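Local coordinates for protein restriction endonuclease UbaLAI (PDB 5O63) that cleaves DNA as a monomeric Type IIE restriction enzyme and binds its cognate DNA through an N-terminal B3 domain, at residues E10-A15 and I110-R115; P106-F111 and L142-A147. All blocks are in the same frame, centred on the assembly; numbering follows the deposited sequence.

From the N terminus the chain first forms helix 3-14, whose last turn meets strand 108-116 in contact 1. This pairing closes a loop of 94 residues that contains 37 strand residues and no helix. It joins the N-terminal helix to the sheet built after it. Contact 2 begins on the earlier part of the same strand and closes a shorter loop of 30 residues, through strand 121-128, onto the C-terminal end of helix 136-144. The two spans cross instead of nesting, contact 2 beginning at 106 before contact 1 ends at 115, and their segments share I110 and F111. With centres about 16 Å apart, the contacts bring two helices onto one strand, contact 2 toward its start and contact 1 further along.

Contact 1: residues E10-A15 and I110-R115; sequences ELVRSA and IFLFAR
L11 makes the looser approach to the strand, its CD2 lying 4.5 Å from CD2 of L112. The next residue, V12, makes the firmer contact. Its first torsion (168°) sets CG1 opposite the backbone N and brings CG2 round beside that N, and it is CG2 that meets the strand: it sits 3.7 Å from CB of A114. The same methyl lies 4.1 Å from CD2 of L112, with the two side chains crossing at about a right angle. L112 is modelled in two conformations, and its contacts, described for one of them, are less certain than that of V12 with A114. The interface is therefore methyl against methyl, with no hydrogen bond between helix and strand, and the small A114 lets one branch of a valine come close to the sheet. Further on, S14 OG donates to the carbonyl O of L11 over 2.6 Å, the donor tilted 26° from the carbonyl plane, and A15 N is bonded to V12 O. The helix segment runs at 71° to the strand, the axes 10.2 Å apart. L11, V12 and A15 rest on Y124 of strand 121-128, so the end of helix 3-14 packs over strands 108-116 and 121-128, with S14 and A15 reaching F69 of strand 62-70.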
loop_
_atom_site.group_PDB
_atom_site.type_symbol
_atom_site.label_atom_id
_atom_site.label_comp_id
_atom_site.label_asym_id
_atom_site.label_seq_id
_atom_site.Cartn_x
_atom_site.Cartn_y
_atom_site.Cartn_z
ATOM N N GLU A 10 -14.089 -4.848 -5.630
ATOM C CA GLU A 10 -14.845 -4.538 -4.432
ATOM C C GLU A 10 -14.282 -3.262 -3.745
ATOM O O GLU A 10 -15.027 -2.393 -3.221
ATOM C CB GLU A 10 -14.777 -5.747 -3.482
ATOM C CG GLU A 10 -15.896 -5.781 -2.417
ATOM N N LEU A 11 -12.965 -3.150 -3.765
ATOM C CA LEU A 11 -12.321 -1.989 -3.129
ATOM C C LEU A 11 -12.695 -0.710 -3.910
ATOM O O LEU A 11 -13.023 0.366 -3.311
ATOM C CB LEU A 11 -10.803 -2.229 -3.074
ATOM C CG LEU A 11 -9.898 -1.235 -2.389
ATOM C CD1 LEU A 11 -10.526 -0.811 -1.077
ATOM C CD2 LEU A 11 -8.620 -1.981 -2.112
ATOM N N VAL A 12 -12.692 -0.799 -5.248
ATOM C CA VAL A 12 -13.034 0.393 -6.046
ATOM C C VAL A 12 -14.504 0.737 -5.862
ATOM O O VAL A 12 -14.885 1.908 -5.650
ATOM C CB VAL A 12 -12.626 0.189 -7.509
ATOM C CG1 VAL A 12 -13.199 1.222 -8.388
ATOM C CG2 VAL A 12 -11.075 0.173 -7.583
ATOM N N ARG A 13 -15.363 -0.277 -5.929
ATOM C CA ARG A 13 -16.777 -0.004 -5.731
ATOM C C ARG A 13 -17.035 0.600 -4.324
ATOM O O ARG A 13 -17.991 1.372 -4.187
ATOM C CB ARG A 13 -17.600 -1.279 -5.963
ATOM C CG ARG A 13 -17.718 -2.129 -4.720
ATOM N N SER A 14 -16.158 0.348 -3.332
ATOM C CA SER A 14 -16.454 0.826 -1.987
ATOM C C SER A 14 -16.208 2.329 -1.953
ATOM O O SER A 14 -16.652 3.010 -1.020
ATOM C CB SER A 14 -15.622 0.104 -0.903
ATOM O OG SER A 14 -14.244 0.347 -1.015
ATOM N N ALA A 15 -15.474 2.845 -2.950
ATOM C CA ALA A 15 -15.235 4.292 -3.084
ATOM C C ALA A 15 -16.233 4.941 -4.063
ATOM O O ALA A 15 -16.105 6.099 -4.442
ATOM C CB ALA A 15 -13.803 4.547 -3.535
ATOM N N ILE A 110 -1.606 -3.277 1.347
ATOM C CA ILE A 110 -1.940 -3.370 -0.063
ATOM C C ILE A 110 -2.233 -1.968 -0.579
ATOM O O ILE A 110 -3.039 -1.261 -0.003
ATOM C CB ILE A 110 -3.136 -4.266 -0.329
ATOM C CG1 ILE A 110 -2.892 -5.680 0.203
ATOM C CG2 ILE A 110 -3.496 -4.206 -1.885
ATOM C CD1 ILE A 110 -4.110 -6.521 0.090
ATOM N N PHE A 111 -1.570 -1.579 -1.669
ATOM C CA PHE A 111 -1.890 -0.340 -2.355
ATOM C C PHE A 111 -2.396 -0.741 -3.732
ATOM O O PHE A 111 -1.825 -1.595 -4.387
ATOM C CB PHE A 111 -0.673 0.564 -2.521
ATOM C CG PHE A 111 -0.050 1.052 -1.231
ATOM C CD1 PHE A 111 -0.321 2.340 -0.811
ATOM C CD2 PHE A 111 0.878 0.251 -0.523
ATOM C CE1 PHE A 111 0.275 2.828 0.375
ATOM C CE2 PHE A 111 1.456 0.751 0.665
ATOM C CZ PHE A 111 1.136 2.022 1.067
ATOM N N LEU A 112 -3.456 -0.097 -4.186
ATOM C CA LEU A 112 -3.998 -0.377 -5.511
ATOM C C LEU A 112 -4.080 0.953 -6.239
ATOM O O LEU A 112 -4.554 1.930 -5.650
ATOM C CB LEU A 112 -5.393 -0.989 -5.402
ATOM C CG LEU A 112 -6.052 -1.554 -6.650
ATOM C CD1 LEU A 112 -5.429 -2.895 -6.940
ATOM C CD2 LEU A 112 -7.619 -1.636 -6.472
ATOM N N PHE A 113 -3.604 1.012 -7.484
ATOM C CA PHE A 113 -3.816 2.185 -8.316
ATOM C C PHE A 113 -4.810 1.774 -9.360
ATOM O O PHE A 113 -4.539 0.861 -10.133
ATOM C CB PHE A 113 -2.528 2.722 -8.960
ATOM C CG PHE A 113 -2.792 3.918 -9.852
ATOM C CD1 PHE A 113 -3.009 5.168 -9.310
ATOM C CD2 PHE A 113 -2.896 3.757 -11.226
ATOM C CE1 PHE A 113 -3.282 6.273 -10.127
ATOM C CE2 PHE A 113 -3.151 4.843 -12.051
ATOM C CZ PHE A 113 -3.342 6.106 -11.497
ATOM N N ALA A 114 -5.984 2.375 -9.355
ATOM C CA ALA A 114 -7.000 1.972 -10.333
ATOM C C ALA A 114 -7.349 3.076 -11.323
ATOM O O ALA A 114 -7.474 4.240 -10.960
ATOM C CB ALA A 114 -8.242 1.486 -9.610
ATOM N N ARG A 115 -7.500 2.699 -12.596
ATOM C CA ARG A 115 -8.207 3.521 -13.572
ATOM C C ARG A 115 -9.685 3.180 -13.476
ATOM O O ARG A 115 -10.069 2.003 -13.417
ATOM C CB ARG A 115 -7.692 3.267 -14.985
ATOM C CG ARG A 115 -6.191 3.275 -15.138
ATOM C CD ARG A 115 -5.674 4.619 -15.564
ATOM N NE ARG A 115 -4.216 4.614 -15.613
ATOM C CZ ARG A 115 -3.468 5.712 -15.629
ATOM N NH1 ARG A 115 -4.050 6.907 -15.607
ATOM N NH2 ARG A 115 -2.144 5.620 -15.663
#

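Contact 2: residues P106-F111 and L142-A147; sequences PRLTIF and LCFGEA
I110 and C143 are brought together by matching first torsions. In I110 (chi1 -58°) CG1 stands beside the backbone N, and a nearly extended second torsion of 173° carries CD1 out towards the helix; in C143 (chi1 -66°) SG likewise takes the place beside the backbone N and faces the strand. Sheet and helix here belong to a B3 domain, a family whose fold is an open beta barrel, or pseudobarrel, flanked by short helices. The thiol sulfur rests against the end of the isoleucine: SG is 3.4 Å from CD1, a close approach, and 3.8 Å from CG1 of I110, so it touches both carbons of that branch.

Two residues earlier on the strand, L108 points toward the helix and meets the next helical residue, F144. The leucine and phenylalanine side chains slide past each other in opposite directions. F140, one turn earlier, stacks with F144, and L108 also packs on F136 and L139, extending the apolar seam along helix 136-144. The carbonyl O of C143 accepts a hydrogen bond from R158 NH2, and engineered M24 of strand 19-28 touches both I110 and C143. The helix stops straight after F144, where G145 takes up a positive phi. CD1 of L108 lies 4.0 Å from CE2 of F144, at the ring edge and near its plane.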
loop_
_atom_site.group_PDB
_atom_site.type_symbol
_atom_site.label_atom_id
_atom_site.label_comp_id
_atom_site.label_asym_id
_atom_site.label_seq_id
_atom_site.Cartn_x
_atom_site.Cartn_y
_atom_site.Cartn_z
ATOM N N PRO A 106 2.637 -11.658 11.040
ATOM C CA PRO A 106 3.014 -10.658 10.032
ATOM C C PRO A 106 1.880 -9.654 9.743
ATOM O O PRO A 106 0.685 -9.889 9.998
ATOM C CB PRO A 106 3.278 -11.492 8.771
ATOM C CG PRO A 106 2.371 -12.738 8.984
ATOM C CD PRO A 106 2.565 -13.031 10.457
ATOM N N ARG A 107 2.320 -8.526 9.207
ATOM C CA ARG A 107 1.434 -7.411 8.776
ATOM C C ARG A 107 1.560 -7.238 7.283
ATOM O O ARG A 107 2.612 -7.527 6.718
ATOM C CB ARG A 107 1.845 -6.117 9.469
ATOM C CG ARG A 107 1.538 -6.090 10.957
ATOM C CD ARG A 107 2.175 -4.851 11.663
ATOM N NE ARG A 107 3.666 -4.900 11.581
ATOM C CZ ARG A 107 4.458 -3.837 11.515
ATOM N NH1 ARG A 107 3.953 -2.563 11.636
ATOM N NH2 ARG A 107 5.782 -3.984 11.409
ATOM N N LEU A 108 0.486 -6.764 6.640
ATOM C CA LEU A 108 0.466 -6.588 5.195
ATOM C C LEU A 108 -0.055 -5.168 4.885
ATOM O O LEU A 108 -0.975 -4.719 5.544
ATOM C CB LEU A 108 -0.463 -7.658 4.536
ATOM C CG LEU A 108 -0.519 -7.683 3.025
ATOM C CD1 LEU A 108 0.806 -8.226 2.429
ATOM C CD2 LEU A 108 -1.734 -8.564 2.509
ATOM N N THR A 109 0.525 -4.520 3.889
ATOM C CA THR A 109 -0.127 -3.373 3.263
ATOM C C THR A 109 -0.410 -3.666 1.817
ATOM O O THR A 109 0.441 -4.239 1.125
ATOM C CB THR A 109 0.730 -2.110 3.386
ATOM O OG1 THR A 109 2.028 -2.294 2.766
ATOM C CG2 THR A 109 0.871 -1.721 4.827
ATOM N N ILE A 110 -1.606 -3.277 1.347
ATOM C CA ILE A 110 -1.940 -3.370 -0.063
ATOM C C ILE A 110 -2.233 -1.968 -0.579
ATOM O O ILE A 110 -3.039 -1.261 -0.003
ATOM C CB ILE A 110 -3.136 -4.266 -0.329
ATOM C CG1 ILE A 110 -2.892 -5.680 0.203
ATOM C CG2 ILE A 110 -3.496 -4.206 -1.885
ATOM C CD1 ILE A 110 -4.110 -6.521 0.090
ATOM N N PHE A 111 -1.570 -1.579 -1.669
ATOM C CA PHE A 111 -1.890 -0.340 -2.355
ATOM C C PHE A 111 -2.396 -0.741 -3.732
ATOM O O PHE A 111 -1.825 -1.595 -4.387
ATOM C CB PHE A 111 -0.673 0.564 -2.521
ATOM C CG PHE A 111 -0.050 1.052 -1.231
ATOM C CD1 PHE A 111 -0.321 2.340 -0.811
ATOM C CD2 PHE A 111 0.878 0.251 -0.523
ATOM C CE1 PHE A 111 0.275 2.828 0.375
ATOM C CE2 PHE A 111 1.456 0.751 0.665
ATOM C CZ PHE A 111 1.136 2.022 1.067
ATOM N N LEU A 142 -4.552 -13.886 -1.581
ATOM C CA LEU A 142 -5.003 -13.232 -2.815
ATOM C C LEU A 142 -3.894 -12.494 -3.541
ATOM O O LEU A 142 -3.909 -12.471 -4.754
ATOM C CB LEU A 142 -6.109 -12.192 -2.580
ATOM C CG LEU A 142 -7.270 -12.471 -1.695
ATOM C CD1 LEU A 142 -8.021 -11.191 -1.428
ATOM C CD2 LEU A 142 -8.073 -13.369 -2.494
ATOM N N CYS A 143 -2.970 -11.854 -2.816
ATOM C CA CYS A 143 -1.943 -11.067 -3.459
ATOM C C CYS A 143 -0.773 -11.902 -3.959
ATOM O O CYS A 143 -0.137 -11.542 -4.956
ATOM C CB CYS A 143 -1.360 -10.040 -2.494
ATOM S SG CYS A 143 -2.631 -8.791 -2.044
ATOM N N PHE A 144 -0.457 -12.989 -3.233
ATOM C CA PHE A 144 0.790 -13.740 -3.499
ATOM C C PHE A 144 0.568 -15.209 -3.923
ATOM O O PHE A 144 1.512 -15.890 -4.366
ATOM C CB PHE A 144 1.676 -13.728 -2.242
ATOM C CG PHE A 144 2.262 -12.391 -1.929
ATOM C CD1 PHE A 144 3.474 -11.982 -2.525
ATOM C CD2 PHE A 144 1.581 -11.490 -1.081
ATOM C CE1 PHE A 144 4.032 -10.743 -2.234
ATOM C CE2 PHE A 144 2.164 -10.260 -0.771
ATOM C CZ PHE A 144 3.385 -9.871 -1.361
ATOM N N GLY A 145 -0.636 -15.728 -3.725
ATOM C CA GLY A 145 -0.927 -17.142 -3.915
ATOM C C GLY A 145 -0.834 -18.056 -2.692
ATOM O O GLY A 145 -0.449 -17.616 -1.630
ATOM N N GLU A 146 -1.132 -19.353 -2.864
ATOM C CA GLU A 146 -1.114 -20.337 -1.753
ATOM C C GLU A 146 0.187 -21.117 -1.626
ATOM O O GLU A 146 0.458 -21.755 -0.617
ATOM C CB GLU A 146 -2.260 -21.335 -1.913
ATOM C CG GLU A 146 -3.608 -20.710 -2.042
ATOM C CD GLU A 146 -4.157 -20.236 -0.706
ATOM O OE1 GLU A 146 -3.424 -20.317 0.310
ATOM O OE2 GLU A 146 -5.328 -19.762 -0.664
ATOM N N ALA A 147 1.021 -21.025 -2.634
ATOM C CA ALA A 147 2.205 -21.869 -2.652
ATOM C C ALA A 147 3.410 -21.247 -1.932
ATOM O O ALA A 147 4.301 -21.961 -1.543
ATOM C CB ALA A 147 2.565 -22.199 -4.081
#